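Local coordinates for protein threonine synthase (Brucella melitensis bv. 1, PDB 4F4F) that probably catalyses the last step of threonine biosynthesis, turning O-phospho-L-homoserine and water into L-threonine and phosphate with the help of pyridoxal 5'-phosphate, at residues Leu106-Gly111 with Val410-Ala415; Ala115-Ala120 with Trp229-Pro234; Ser254-Thr259 with Gln280-Thr285; Gly366-Asp371 with Gly395-Arg400. One frame throughout, in Å; residues are numbered along the deposited sequence.

Contact 1: residues Leu106-Gly111 with Val410-Ala415; sequences LELFHG and VVLATA. With PLP (pyridoxal-5'-phosphate), chain C.
L106 N donates to V411 O at 2.8 Å, and L106 O takes the N-H of A413 at the same length, so L106 bonds through both its N-H and its C=O, to the residues before and after L412, its parallel partner. A third bond, L108 N to A413 O (3.0 Å), carries the pairing one step past the end of strand 103-107. These are parallel neighbours in the mixed sheet of the cofactor-binding core, L106 facing L412 and E107 facing A413. On the L106 and L412 side, L106 CB rests against V410 CG1 at 3.7 Å, while L108 CD1 lies across the fork of L412, 3.9 Å from its CG; Y238 and Y239 of helix 236-245 cover this layer. F109 turns to the other segment. Its CG sits between the backbone N and the carbonyl carbon (chi1 55°), which brings CE2 to A413 CB and CD2 beside A415 O. E107 CB sits over the rim of one face of the ring, and the E107 carboxylate is shared between H110 NE2 (2.8 Å) and the hydroxyl of Y386. Beyond the strand, T414 OG1 donates to N1 of PLP at 2.7 Å, and A415 CB touches the cofactor methyl C2A. A hydroxyl donor at that position implies a pyridine nitrogen that is probably unprotonated, as in other fold-type II PLP enzymes.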
loop_
_atom_site.group_PDB
_atom_site.type_symbol
_atom_site.label_atom_id
_atom_site.label_comp_id
_atom_site.label_asym_id
_atom_site.label_seq_id
_atom_site.Cartn_x
_atom_site.Cartn_y
_atom_site.Cartn_z
ATOM N N LEU A 106 11.945 5.981 8.070
ATOM C CA LEU A 106 11.628 4.558 8.173
ATOM C C LEU A 106 11.718 3.987 6.758
ATOM O O LEU A 106 10.915 4.326 5.889
ATOM C CB LEU A 106 10.213 4.315 8.704
ATOM C CG LEU A 106 9.826 2.852 8.975
ATOM C CD1 LEU A 106 10.829 2.203 9.928
ATOM C CD2 LEU A 106 8.443 2.836 9.607
ATOM N N GLU A 107 12.713 3.139 6.531
ATOM C CA GLU A 107 12.985 2.627 5.187
ATOM C C GLU A 107 12.116 1.415 4.915
ATOM O O GLU A 107 12.369 0.314 5.441
ATOM C CB GLU A 107 14.457 2.262 5.063
ATOM C CG GLU A 107 15.365 3.473 5.206
ATOM C CD GLU A 107 16.830 3.169 4.970
ATOM O OE1 GLU A 107 17.280 2.011 5.205
ATOM O OE2 GLU A 107 17.532 4.104 4.533
ATOM N N LEU A 108 11.121 1.598 4.069
ATOM C CA LEU A 108 10.222 0.493 3.699
ATOM C C LEU A 108 10.602 -0.213 2.398
ATOM O O LEU A 108 9.751 -0.869 1.756
ATOM C CB LEU A 108 8.797 1.035 3.638
ATOM C CG LEU A 108 8.305 1.725 4.908
ATOM C CD1 LEU A 108 6.867 2.253 4.678
ATOM C CD2 LEU A 108 8.419 0.777 6.106
ATOM N N PHE A 109 11.870 -0.060 1.991
ATOM C CA PHE A 109 12.306 -0.474 0.663
ATOM C C PHE A 109 13.381 -1.563 0.639
ATOM O O PHE A 109 14.072 -1.733 -0.353
ATOM C CB PHE A 109 12.758 0.764 -0.146
ATOM C CG PHE A 109 13.836 1.599 0.523
ATOM C CD1 PHE A 109 15.129 1.114 0.689
ATOM C CD2 PHE A 109 13.567 2.908 0.939
ATOM C CE1 PHE A 109 16.147 1.910 1.286
ATOM C CE2 PHE A 109 14.556 3.683 1.533
ATOM C CZ PHE A 109 15.856 3.187 1.697
ATOM N N HIS A 110 13.503 -2.337 1.720
ATOM C CA HIS A 110 14.427 -3.473 1.738
ATOM C C HIS A 110 13.858 -4.786 1.251
ATOM O O HIS A 110 14.538 -5.825 1.277
ATOM C CB HIS A 110 15.044 -3.603 3.115
ATOM C CG HIS A 110 15.904 -2.416 3.477
ATOM N ND1 HIS A 110 17.185 -2.320 3.102
ATOM C CD2 HIS A 110 15.595 -1.246 4.154
ATOM C CE1 HIS A 110 17.677 -1.152 3.522
ATOM N NE2 HIS A 110 16.702 -0.501 4.184
ATOM N N GLY A 111 12.608 -4.761 0.792
ATOM C CA GLY A 111 11.964 -5.955 0.282
ATOM C C GLY A 111 12.258 -6.176 -1.196
ATOM O O GLY A 111 12.991 -5.384 -1.800
ATOM N N VAL A 410 8.879 10.409 12.392
ATOM C CA VAL A 410 9.268 9.340 11.542
ATOM C C VAL A 410 8.631 9.589 10.189
ATOM O O VAL A 410 7.386 9.740 10.079
ATOM C CB VAL A 410 8.772 8.020 12.105
ATOM C CG1 VAL A 410 9.101 6.891 11.128
ATOM C CG2 VAL A 410 9.387 7.770 13.500
ATOM N N VAL A 411 9.467 9.690 9.170
ATOM C CA VAL A 411 9.005 9.899 7.805
ATOM C C VAL A 411 9.152 8.557 7.098
ATOM O O VAL A 411 10.225 7.983 7.086
ATOM C CB VAL A 411 9.876 10.939 7.063
ATOM C CG1 VAL A 411 9.360 11.182 5.661
ATOM C CG2 VAL A 411 9.960 12.254 7.844
ATOM N N LEU A 412 8.085 8.091 6.496
ATOM C CA LEU A 412 8.097 6.841 5.732
ATOM C C LEU A 412 8.779 7.051 4.384
ATOM O O LEU A 412 8.342 7.892 3.560
ATOM C CB LEU A 412 6.672 6.311 5.527
ATOM C CG LEU A 412 5.997 5.482 6.616
ATOM C CD1 LEU A 412 6.184 6.076 8.001
ATOM C CD2 LEU A 412 4.537 5.102 6.285
ATOM N N ALA A 413 9.862 6.308 4.178
ATOM C CA ALA A 413 10.524 6.232 2.894
ATOM C C ALA A 413 9.965 5.034 2.108
ATOM O O ALA A 413 10.256 3.892 2.397
ATOM C CB ALA A 413 12.047 6.160 3.058
ATOM N N THR A 414 9.171 5.329 1.079
ATOM C CA THR A 414 8.335 4.342 0.443
ATOM C C THR A 414 8.958 3.661 -0.778
ATOM O O THR A 414 8.390 2.716 -1.273
ATOM C CB THR A 414 6.987 4.984 0.029
ATOM O OG1 THR A 414 7.240 6.172 -0.715
ATOM C CG2 THR A 414 6.153 5.399 1.264
ATOM N N ALA A 415 10.097 4.135 -1.254
ATOM C CA ALA A 415 10.836 3.485 -2.359
ATOM C C ALA A 415 12.298 3.801 -2.258
ATOM O O ALA A 415 12.655 4.861 -1.768
ATOM C CB ALA A 415 10.340 3.942 -3.718
HETATM N N1 PLP C . 5.014 6.011 -2.318
HETATM C C2 PLP C . 5.336 4.926 -3.120
HETATM C C2A PLP C . 6.741 4.604 -3.579
HETATM C C3 PLP C . 4.254 3.993 -3.548
HETATM O O3 PLP C . 4.573 2.906 -4.338
HETATM C C4 PLP C . 2.853 4.317 -3.093
HETATM C C4A PLP C . 1.677 3.462 -3.440
HETATM C C5 PLP C . 2.624 5.499 -2.226
HETATM C C6 PLP C . 3.751 6.281 -1.877
HETATM C C5A PLP C . 1.199 5.797 -1.717
HETATM O O4P PLP C . 0.638 4.750 -0.820
HETATM P P PLP C . -0.918 4.660 -0.295
HETATM O O1P PLP C . -1.231 6.037 0.269
HETATM O O2P PLP C . -1.699 4.319 -1.549
HETATM O O3P PLP C . -1.007 3.559 0.741
#

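Contact 2: residues Ala115-Ala120 with Trp229-Pro234; sequences AFKDVA and WARIMP. With PLP (pyridoxal-5'-phosphate), chain C.
K117 and R231 meet with their chains crossing at a slant: R231 NH2 ends 3.5 Å from K117 CD and a similar distance from CE. R231 gets there by folding back twice, at chi2 (-81°) and chi3 (-74°), whereas K117 stays extended until its last torsion and bends only at chi4 (64°), bringing NZ to the cofactor. NZ is modelled as bonded to PLP C4A at 1.8 Å, longer than a normal C-N bond, so the imine is not well defined here; a weak hydrogen bond reaches PLP O3. This lysine is the predicted carrier of the cofactor. It lies near the N-terminal part of helix 117-134, facing the short, weakly bonded turn 229-232, in the core that threonine synthase shares with the fold-type II PLP enzymes. Just before it, F116 presents a ring edge to the cofactor: CE1 comes to C4 at 3.0 Å, with the two ring planes nearly perpendicular, while K117 CG lies over the rim of one face of the phenyl group. One turn along the helix the packing is of small groups. A120 points toward the other segment; its CB meets R231 O on one flank at 3.2 Å and P234 CG, roughly at right angles to it, at 3.9 Å. V119 takes the flank, CG1 reaching P234 O from alongside at 4.1 Å; no hydrogen bond crosses between the segments.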
loop_
_atom_site.group_PDB
_atom_site.type_symbol
_atom_site.label_atom_id
_atom_site.label_comp_id
_atom_site.label_asym_id
_atom_site.label_seq_id
_atom_site.Cartn_x
_atom_site.Cartn_y
_atom_site.Cartn_z
ATOM N N ALA A 115 10.292 -1.341 -2.622
ATOM C CA ALA A 115 9.182 -0.422 -2.406
ATOM C C ALA A 115 8.165 -0.939 -1.383
ATOM O O ALA A 115 8.022 -2.129 -1.156
ATOM C CB ALA A 115 8.486 -0.106 -3.721
ATOM N N PHE A 116 7.471 0.004 -0.774
ATOM C CA PHE A 116 6.737 -0.271 0.453
ATOM C C PHE A 116 5.563 -1.247 0.255
ATOM O O PHE A 116 5.162 -1.913 1.213
ATOM C CB PHE A 116 6.283 1.051 1.095
ATOM C CG PHE A 116 4.915 1.432 0.712
ATOM C CD1 PHE A 116 4.680 2.018 -0.489
ATOM C CD2 PHE A 116 3.855 1.141 1.542
ATOM C CE1 PHE A 116 3.409 2.330 -0.858
ATOM C CE2 PHE A 116 2.564 1.466 1.157
ATOM C CZ PHE A 116 2.353 2.051 -0.038
ATOM N N LYS A 117 5.029 -1.360 -0.971
ATOM C CA LYS A 117 3.960 -2.362 -1.233
ATOM C C LYS A 117 4.388 -3.825 -0.973
ATOM O O LYS A 117 3.551 -4.681 -0.687
ATOM C CB LYS A 117 3.331 -2.163 -2.629
ATOM C CG LYS A 117 2.532 -0.882 -2.692
ATOM C CD LYS A 117 1.886 -0.660 -4.050
ATOM C CE LYS A 117 1.186 0.696 -4.141
ATOM N NZ LYS A 117 2.125 1.823 -4.019
ATOM N N ASP A 118 5.692 -4.089 -0.951
ATOM C CA ASP A 118 6.195 -5.393 -0.564
ATOM C C ASP A 118 5.746 -5.808 0.833
ATOM O O ASP A 118 5.545 -6.988 1.070
ATOM C CB ASP A 118 7.711 -5.436 -0.529
ATOM C CG ASP A 118 8.343 -5.274 -1.890
ATOM O OD1 ASP A 118 7.712 -5.617 -2.917
ATOM O OD2 ASP A 118 9.492 -4.784 -1.932
ATOM N N VAL A 119 5.640 -4.857 1.756
ATOM C CA VAL A 119 5.362 -5.188 3.170
ATOM C C VAL A 119 4.024 -5.909 3.212
ATOM O O VAL A 119 3.939 -7.009 3.738
ATOM C CB VAL A 119 5.314 -3.954 4.101
ATOM C CG1 VAL A 119 4.818 -4.358 5.506
ATOM C CG2 VAL A 119 6.675 -3.237 4.175
ATOM N N ALA A 120 2.989 -5.297 2.655
ATOM C CA ALA A 120 1.676 -5.923 2.701
ATOM C C ALA A 120 1.598 -7.106 1.692
ATOM O O ALA A 120 1.026 -8.124 2.012
ATOM C CB ALA A 120 0.549 -4.915 2.440
ATOM N N TRP A 229 -8.685 -5.170 2.574
ATOM C CA TRP A 229 -8.252 -5.029 3.958
ATOM C C TRP A 229 -6.837 -5.598 4.172
ATOM O O TRP A 229 -6.104 -5.057 4.946
ATOM C CB TRP A 229 -9.287 -5.635 4.902
ATOM C CG TRP A 229 -8.802 -5.691 6.319
ATOM C CD1 TRP A 229 -8.465 -6.818 7.069
ATOM C CD2 TRP A 229 -8.485 -4.533 7.187
ATOM N NE1 TRP A 229 -7.992 -6.453 8.298
ATOM C CE2 TRP A 229 -8.009 -5.091 8.445
ATOM C CE3 TRP A 229 -8.570 -3.149 7.043
ATOM C CZ2 TRP A 229 -7.619 -4.287 9.487
ATOM C CZ3 TRP A 229 -8.194 -2.351 8.113
ATOM C CH2 TRP A 229 -7.716 -2.907 9.296
ATOM N N ALA A 230 -6.399 -6.633 3.427
ATOM C CA ALA A 230 -5.055 -7.240 3.673
ATOM C C ALA A 230 -3.906 -6.495 2.991
ATOM O O ALA A 230 -2.721 -6.749 3.291
ATOM C CB ALA A 230 -5.056 -8.718 3.308
ATOM N N ARG A 231 -4.202 -5.551 2.111
ATOM C CA ARG A 231 -3.163 -4.594 1.723
ATOM C C ARG A 231 -2.924 -3.588 2.811
ATOM O O ARG A 231 -1.881 -2.908 2.826
ATOM C CB ARG A 231 -3.522 -3.825 0.429
ATOM C CG ARG A 231 -3.341 -4.633 -0.840
ATOM C CD ARG A 231 -1.887 -4.668 -1.299
ATOM N NE ARG A 231 -1.507 -3.388 -1.864
ATOM C CZ ARG A 231 -1.761 -3.000 -3.120
ATOM N NH1 ARG A 231 -2.373 -3.806 -3.985
ATOM N NH2 ARG A 231 -1.416 -1.774 -3.523
ATOM N N ILE A 232 -3.912 -3.384 3.682
ATOM C CA ILE A 232 -3.721 -2.377 4.723
ATOM C C ILE A 232 -3.218 -3.001 6.007
ATOM O O ILE A 232 -2.257 -2.549 6.582
ATOM C CB ILE A 232 -5.008 -1.603 5.003
ATOM C CG1 ILE A 232 -5.388 -0.782 3.749
ATOM C CG2 ILE A 232 -4.822 -0.697 6.229
ATOM C CD1 ILE A 232 -6.647 0.036 3.968
ATOM N N MET A 233 -3.873 -4.066 6.444
ATOM C CA MET A 233 -3.578 -4.665 7.734
ATOM C C MET A 233 -2.078 -4.833 8.049
ATOM O O MET A 233 -1.646 -4.487 9.131
ATOM C CB MET A 233 -4.304 -6.010 7.826
ATOM C CG MET A 233 -4.039 -6.773 9.087
ATOM S SD MET A 233 -4.867 -8.375 8.987
ATOM C CE MET A 233 -3.487 -9.466 8.793
ATOM N N PRO A 234 -1.279 -5.395 7.135
ATOM C CA PRO A 234 0.114 -5.646 7.514
ATOM C C PRO A 234 0.939 -4.387 7.795
ATOM O O PRO A 234 2.005 -4.440 8.434
ATOM C CB PRO A 234 0.677 -6.406 6.315
ATOM C CG PRO A 234 -0.499 -6.964 5.594
ATOM C CD PRO A 234 -1.584 -5.945 5.805
HETATM N N1 PLP C . 5.014 6.011 -2.318
HETATM C C2 PLP C . 5.336 4.926 -3.120
HETATM C C2A PLP C . 6.741 4.604 -3.579
HETATM C C3 PLP C . 4.254 3.993 -3.548
HETATM O O3 PLP C . 4.573 2.906 -4.338
HETATM C C4 PLP C . 2.853 4.317 -3.093
HETATM C C4A PLP C . 1.677 3.462 -3.440
HETATM C C5 PLP C . 2.624 5.499 -2.226
HETATM C C6 PLP C . 3.751 6.281 -1.877
HETATM C C5A PLP C . 1.199 5.797 -1.717
HETATM O O4P PLP C . 0.638 4.750 -0.820
HETATM P P PLP C . -0.918 4.660 -0.295
HETATM O O1P PLP C . -1.231 6.037 0.269
HETATM O O2P PLP C . -1.699 4.319 -1.549
HETATM O O3P PLP C . -1.007 3.559 0.741
#

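Contact 3: residues Ser254-Thr259 with Gln280-Thr285; sequences SFTVPT and QLIIAT. With PLP (pyridoxal-5'-phosphate), chain C.
F255 and L281, T256 and I282, V257 and I283, P258 and A284 are paired in parallel, the two strands of a beta-alpha-beta unit whose helix 263-274 connects them; their axes diverge by only 16°. Backbone hydrogen bonds run the length of the pair: F255 N to Q280 O, I282 N to F255 O, V257 N to I282 O, A284 N to V257 O and T259 N to A284 O. At the start a side chain joins in, Q280 N giving its proton to S254 OG at 3.0 Å. The Q280 amide goes on to S404 N and K402 O. CA-H...O contacts between the strands supplement these bonds, such as T256 CA to I282 O at 3.4 Å.

Side-chain packing follows the two faces. On one, T256 lies aslant against I282, its OG1 3.5 Å from I282 CB and 3.6 Å from CD1, and CG2 touches A284 CB. That buried OG1 has no hydrogen-bond partner in the model. On the other face, F255 CB meets L281 CD2 at 4.3 Å. Past the strand end, T259 CB meets I283 CG2 at 3.9 Å. Here the pocket begins: P258 O approaches PLP C6, and T259 CA lies 3.5 Å from phosphate oxygen O1P. V257 O is gripped twice, by A284 N and by T259 OG1 (2.7 Å), which come from opposite faces of its carbonyl plane.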
loop_
_atom_site.group_PDB
_atom_site.type_symbol
_atom_site.label_atom_id
_atom_site.label_comp_id
_atom_site.label_asym_id
_atom_site.label_seq_id
_atom_site.Cartn_x
_atom_site.Cartn_y
_atom_site.Cartn_z
ATOM N N SER A 254 5.319 10.763 16.088
ATOM C CA SER A 254 4.592 11.282 14.932
ATOM C C SER A 254 5.076 10.628 13.644
ATOM O O SER A 254 6.245 10.193 13.530
ATOM C CB SER A 254 4.709 12.812 14.836
ATOM O OG SER A 254 4.061 13.434 15.912
ATOM N N PHE A 255 4.178 10.544 12.676
ATOM C CA PHE A 255 4.500 9.966 11.385
ATOM C C PHE A 255 4.051 10.849 10.231
ATOM O O PHE A 255 2.934 11.373 10.230
ATOM C CB PHE A 255 3.843 8.610 11.207
ATOM C CG PHE A 255 4.322 7.555 12.175
ATOM C CD1 PHE A 255 3.771 7.445 13.430
ATOM C CD2 PHE A 255 5.307 6.668 11.808
ATOM C CE1 PHE A 255 4.178 6.458 14.298
ATOM C CE2 PHE A 255 5.748 5.691 12.682
ATOM C CZ PHE A 255 5.174 5.594 13.930
ATOM N N THR A 256 4.898 10.938 9.215
ATOM C CA THR A 256 4.519 11.548 7.958
ATOM C C THR A 256 4.612 10.512 6.856
ATOM O O THR A 256 5.615 9.814 6.724
ATOM C CB THR A 256 5.420 12.776 7.648
ATOM O OG1 THR A 256 5.305 13.724 8.710
ATOM C CG2 THR A 256 5.033 13.463 6.307
ATOM N N VAL A 257 3.563 10.438 6.044
ATOM C CA VAL A 257 3.419 9.391 5.067
ATOM C C VAL A 257 3.194 9.957 3.674
ATOM O O VAL A 257 2.158 10.615 3.453
ATOM C CB VAL A 257 2.202 8.540 5.408
ATOM C CG1 VAL A 257 2.052 7.405 4.387
ATOM C CG2 VAL A 257 2.301 8.008 6.830
ATOM N N PRO A 258 4.128 9.705 2.736
ATOM C CA PRO A 258 3.848 10.077 1.371
ATOM C C PRO A 258 2.704 9.210 0.896
ATOM O O PRO A 258 2.798 7.981 0.955
ATOM C CB PRO A 258 5.186 9.809 0.617
ATOM C CG PRO A 258 6.190 9.413 1.645
ATOM C CD PRO A 258 5.405 8.971 2.849
ATOM N N THR A 259 1.598 9.829 0.504
ATOM C CA THR A 259 0.276 9.171 0.481
ATOM C C THR A 259 -0.330 9.317 -0.908
ATOM O O THR A 259 -0.279 10.384 -1.496
ATOM C CB THR A 259 -0.670 9.849 1.508
ATOM O OG1 THR A 259 -0.276 9.501 2.835
ATOM C CG2 THR A 259 -2.131 9.460 1.318
ATOM N N GLN A 280 1.117 13.269 15.802
ATOM C CA GLN A 280 0.608 13.676 14.499
ATOM C C GLN A 280 0.680 12.547 13.497
ATOM O O GLN A 280 1.657 11.757 13.496
ATOM C CB GLN A 280 1.439 14.810 13.940
ATOM C CG GLN A 280 1.314 16.157 14.651
ATOM C CD GLN A 280 2.171 17.229 13.975
ATOM O OE1 GLN A 280 3.383 17.305 14.190
ATOM N NE2 GLN A 280 1.546 18.051 13.157
ATOM N N LEU A 281 -0.345 12.480 12.654
ATOM C CA LEU A 281 -0.316 11.718 11.427
ATOM C C LEU A 281 -0.403 12.749 10.302
ATOM O O LEU A 281 -1.350 13.551 10.266
ATOM C CB LEU A 281 -1.484 10.723 11.358
ATOM C CG LEU A 281 -1.474 9.534 12.313
ATOM C CD1 LEU A 281 -2.851 8.876 12.362
ATOM C CD2 LEU A 281 -0.394 8.531 11.876
ATOM N N ILE A 282 0.600 12.789 9.434
ATOM C CA ILE A 282 0.684 13.870 8.436
ATOM C C ILE A 282 0.649 13.242 7.059
ATOM O O ILE A 282 1.462 12.349 6.732
ATOM C CB ILE A 282 1.961 14.724 8.632
ATOM C CG1 ILE A 282 2.015 15.275 10.062
ATOM C CG2 ILE A 282 1.996 15.857 7.610
ATOM C CD1 ILE A 282 3.217 16.180 10.371
ATOM N N ILE A 283 -0.308 13.695 6.257
ATOM C CA ILE A 283 -0.490 13.261 4.892
ATOM C C ILE A 283 0.417 14.112 4.031
ATOM O O ILE A 283 0.317 15.351 4.069
ATOM C CB ILE A 283 -1.970 13.482 4.432
ATOM C CG1 ILE A 283 -2.985 12.766 5.367
ATOM C CG2 ILE A 283 -2.129 13.102 2.965
ATOM C CD1 ILE A 283 -4.401 13.353 5.385
ATOM N N ALA A 284 1.275 13.491 3.234
ATOM C CA ALA A 284 2.148 14.242 2.332
ATOM C C ALA A 284 1.769 13.907 0.881
ATOM O O ALA A 284 1.761 12.733 0.488
ATOM C CB ALA A 284 3.620 13.906 2.594
ATOM N N THR A 285 1.449 14.940 0.097
ATOM C CA THR A 285 0.946 14.749 -1.245
ATOM C C THR A 285 1.908 15.428 -2.226
ATOM O O THR A 285 2.695 16.306 -1.851
ATOM C CB THR A 285 -0.468 15.373 -1.441
ATOM O OG1 THR A 285 -0.343 16.797 -1.701
ATOM C CG2 THR A 285 -1.364 15.091 -0.211
HETATM N N1 PLP C . 5.014 6.011 -2.318
HETATM C C2 PLP C . 5.336 4.926 -3.120
HETATM C C2A PLP C . 6.741 4.604 -3.579
HETATM C C3 PLP C . 4.254 3.993 -3.548
HETATM O O3 PLP C . 4.573 2.906 -4.338
HETATM C C4 PLP C . 2.853 4.317 -3.093
HETATM C C4A PLP C . 1.677 3.462 -3.440
HETATM C C5 PLP C . 2.624 5.499 -2.226
HETATM C C6 PLP C . 3.751 6.281 -1.877
HETATM C C5A PLP C . 1.199 5.797 -1.717
HETATM O O4P PLP C . 0.638 4.750 -0.820
HETATM P P PLP C . -0.918 4.660 -0.295
HETATM O O1P PLP C . -1.231 6.037 0.269
HETATM O O2P PLP C . -1.699 4.319 -1.549
HETATM O O3P PLP C . -1.007 3.559 0.741
HETATM O O HOH W 1 4.689 15.889 16.105
#

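Contact 4: residues Gly366-Asp371 with Gly395-Arg400; sequences GRSTVD and GVKVAR
Helix 390-402 passes over the end of strand 363-367 close enough to set the CA atoms of G366 and V398 5.5 Å apart. V398 straddles the glycine with both methyls: CG1 lies over N and CA of G366, while CG2 is 3.6 Å from its carbonyl carbon. With no side chain on G366, the valine can lie directly on the backbone. K397, one residue earlier, runs along the turn after the strand. Its CG stands anti to the backbone N (chi1 -174°), the chain bends at chi2 (-87°), and the ammonium reaches R367 O at 2.6 Å, nearly along the C=O axis. The same NZ makes a salt bridge to E401, with a long, weak ion pair to E372. S368 lies alongside the aliphatic part of this lysine, CB 3.8 Å from CD and OG 3.8 Å from CG. The contact belongs to the alpha/beta layering of the cofactor domain: strand 363-367 is an edge strand of the mixed sheet, and helix 390-402 packs on one face of that sheet, V398 also touching I282 and A284 on the neighbouring strand. Past S368 the chain turns at once into helix 370-384, where T369 is the N-cap. The hydroxyl of S368 finds its stronger partner there, in the hydroxyl of T373.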
loop_
_atom_site.group_PDB
_atom_site.type_symbol
_atom_site.label_atom_id
_atom_site.label_comp_id
_atom_site.label_asym_id
_atom_site.label_seq_id
_atom_site.Cartn_x
_atom_site.Cartn_y
_atom_site.Cartn_z
ATOM N N GLY A 366 0.131 18.242 3.832
ATOM C CA GLY A 366 0.835 19.238 3.038
ATOM C C GLY A 366 1.219 18.644 1.705
ATOM O O GLY A 366 1.070 17.422 1.469
ATOM N N ARG A 367 1.748 19.518 0.871
ATOM C CA ARG A 367 2.049 19.237 -0.496
ATOM C C ARG A 367 3.496 19.586 -0.790
ATOM O O ARG A 367 4.067 20.467 -0.152
ATOM C CB ARG A 367 1.138 20.113 -1.336
ATOM C CG ARG A 367 1.120 19.817 -2.802
ATOM C CD ARG A 367 0.376 20.917 -3.553
ATOM N NE ARG A 367 1.066 22.204 -3.456
ATOM C CZ ARG A 367 0.644 23.345 -4.007
ATOM N NH1 ARG A 367 -0.466 23.370 -4.738
ATOM N NH2 ARG A 367 1.355 24.453 -3.847
ATOM N N SER A 368 4.074 18.911 -1.781
ATOM C CA SER A 368 5.421 19.264 -2.292
ATOM C C SER A 368 5.382 19.227 -3.826
ATOM O O SER A 368 5.018 18.201 -4.412
ATOM C CB SER A 368 6.476 18.285 -1.780
ATOM O OG SER A 368 7.790 18.620 -2.226
ATOM N N THR A 369 5.709 20.348 -4.451
ATOM C CA THR A 369 5.791 20.418 -5.915
ATOM C C THR A 369 7.040 19.680 -6.401
ATOM O O THR A 369 7.927 19.325 -5.611
ATOM C CB THR A 369 5.913 21.876 -6.381
ATOM O OG1 THR A 369 7.121 22.428 -5.855
ATOM C CG2 THR A 369 4.690 22.716 -5.928
ATOM N N VAL A 370 7.131 19.501 -7.713
ATOM C CA VAL A 370 8.287 18.846 -8.308
ATOM C C VAL A 370 9.581 19.554 -7.912
ATOM O O VAL A 370 10.521 18.903 -7.519
ATOM C CB VAL A 370 8.141 18.744 -9.849
ATOM C CG1 VAL A 370 9.497 18.488 -10.512
ATOM C CG2 VAL A 370 7.111 17.665 -10.203
ATOM N N ASP A 371 9.617 20.882 -7.976
ATOM C CA ASP A 371 10.827 21.637 -7.631
ATOM C C ASP A 371 11.175 21.539 -6.130
ATOM O O ASP A 371 12.342 21.432 -5.760
ATOM C CB ASP A 371 10.682 23.115 -8.037
ATOM C CG ASP A 371 10.768 23.321 -9.550
ATOM O OD1 ASP A 371 11.090 22.351 -10.273
ATOM O OD2 ASP A 371 10.545 24.447 -10.016
ATOM N N GLY A 395 7.609 13.224 1.614
ATOM C CA GLY A 395 7.468 13.021 3.041
ATOM C C GLY A 395 8.336 13.904 3.918
ATOM O O GLY A 395 7.848 14.474 4.905
ATOM N N VAL A 396 9.620 14.008 3.601
ATOM C CA VAL A 396 10.542 14.833 4.416
ATOM C C VAL A 396 10.173 16.314 4.316
ATOM O O VAL A 396 10.032 16.997 5.321
ATOM C CB VAL A 396 12.026 14.607 4.053
ATOM C CG1 VAL A 396 12.924 15.559 4.823
ATOM C CG2 VAL A 396 12.446 13.158 4.311
ATOM N N LYS A 397 9.959 16.810 3.110
ATOM C CA LYS A 397 9.556 18.205 2.938
ATOM C C LYS A 397 8.318 18.560 3.804
ATOM O O LYS A 397 8.303 19.565 4.555
ATOM C CB LYS A 397 9.266 18.487 1.457
ATOM C CG LYS A 397 8.973 19.938 1.136
ATOM C CD LYS A 397 7.532 20.366 1.281
ATOM C CE LYS A 397 7.323 21.732 0.625
ATOM N NZ LYS A 397 5.904 22.170 0.662
ATOM N N VAL A 398 7.273 17.757 3.669
ATOM C CA VAL A 398 6.005 18.046 4.347
ATOM C C VAL A 398 6.145 17.855 5.867
ATOM O O VAL A 398 5.584 18.626 6.659
ATOM C CB VAL A 398 4.863 17.170 3.767
ATOM C CG1 VAL A 398 3.573 17.276 4.594
ATOM C CG2 VAL A 398 4.606 17.507 2.304
ATOM N N ALA A 399 6.871 16.806 6.281
ATOM C CA ALA A 399 7.145 16.564 7.706
ATOM C C ALA A 399 7.759 17.822 8.317
ATOM O O ALA A 399 7.342 18.251 9.366
ATOM C CB ALA A 399 8.086 15.393 7.892
ATOM N N ARG A 400 8.733 18.428 7.645
ATOM C CA ARG A 400 9.427 19.590 8.203
ATOM C C ARG A 400 8.554 20.841 8.218
ATOM O O ARG A 400 8.693 21.667 9.090
ATOM C CB ARG A 400 10.741 19.847 7.454
ATOM C CG ARG A 400 11.722 18.706 7.635
ATOM C CD ARG A 400 12.957 18.832 6.762
ATOM N NE ARG A 400 13.939 17.805 7.087
ATOM C CZ ARG A 400 15.171 17.716 6.577
ATOM N NH1 ARG A 400 15.604 18.564 5.667
ATOM N NH2 ARG A 400 15.992 16.757 6.972
#

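Overall arrangement
Contacts 1, 3 and 4 share the mixed sheet. Probable hydrogen bonds join V410 N to S254 O and T256 N to V410 O, both at 2.9 Å, setting contact 1 beside contact 3; another, G366 N to I283 O (2.9 Å), sets contact 4 on the far side. Segment 395-400 packs against both: V411 and T256 touch it. Contact 2 reaches the C4A end of the cofactor, linked to contact 1 by a probable bond from F116 N to T414 O. PLP thus lies among contacts 1, 2 and 3, whose centres are 12 to 17 Å apart, with contact 1 bonding N1, contact 2 holding C4A, and contact 3 only lying beside C6 and O1P. Contact 4 stays clear, the V398 side chain about 12 Å from PLP.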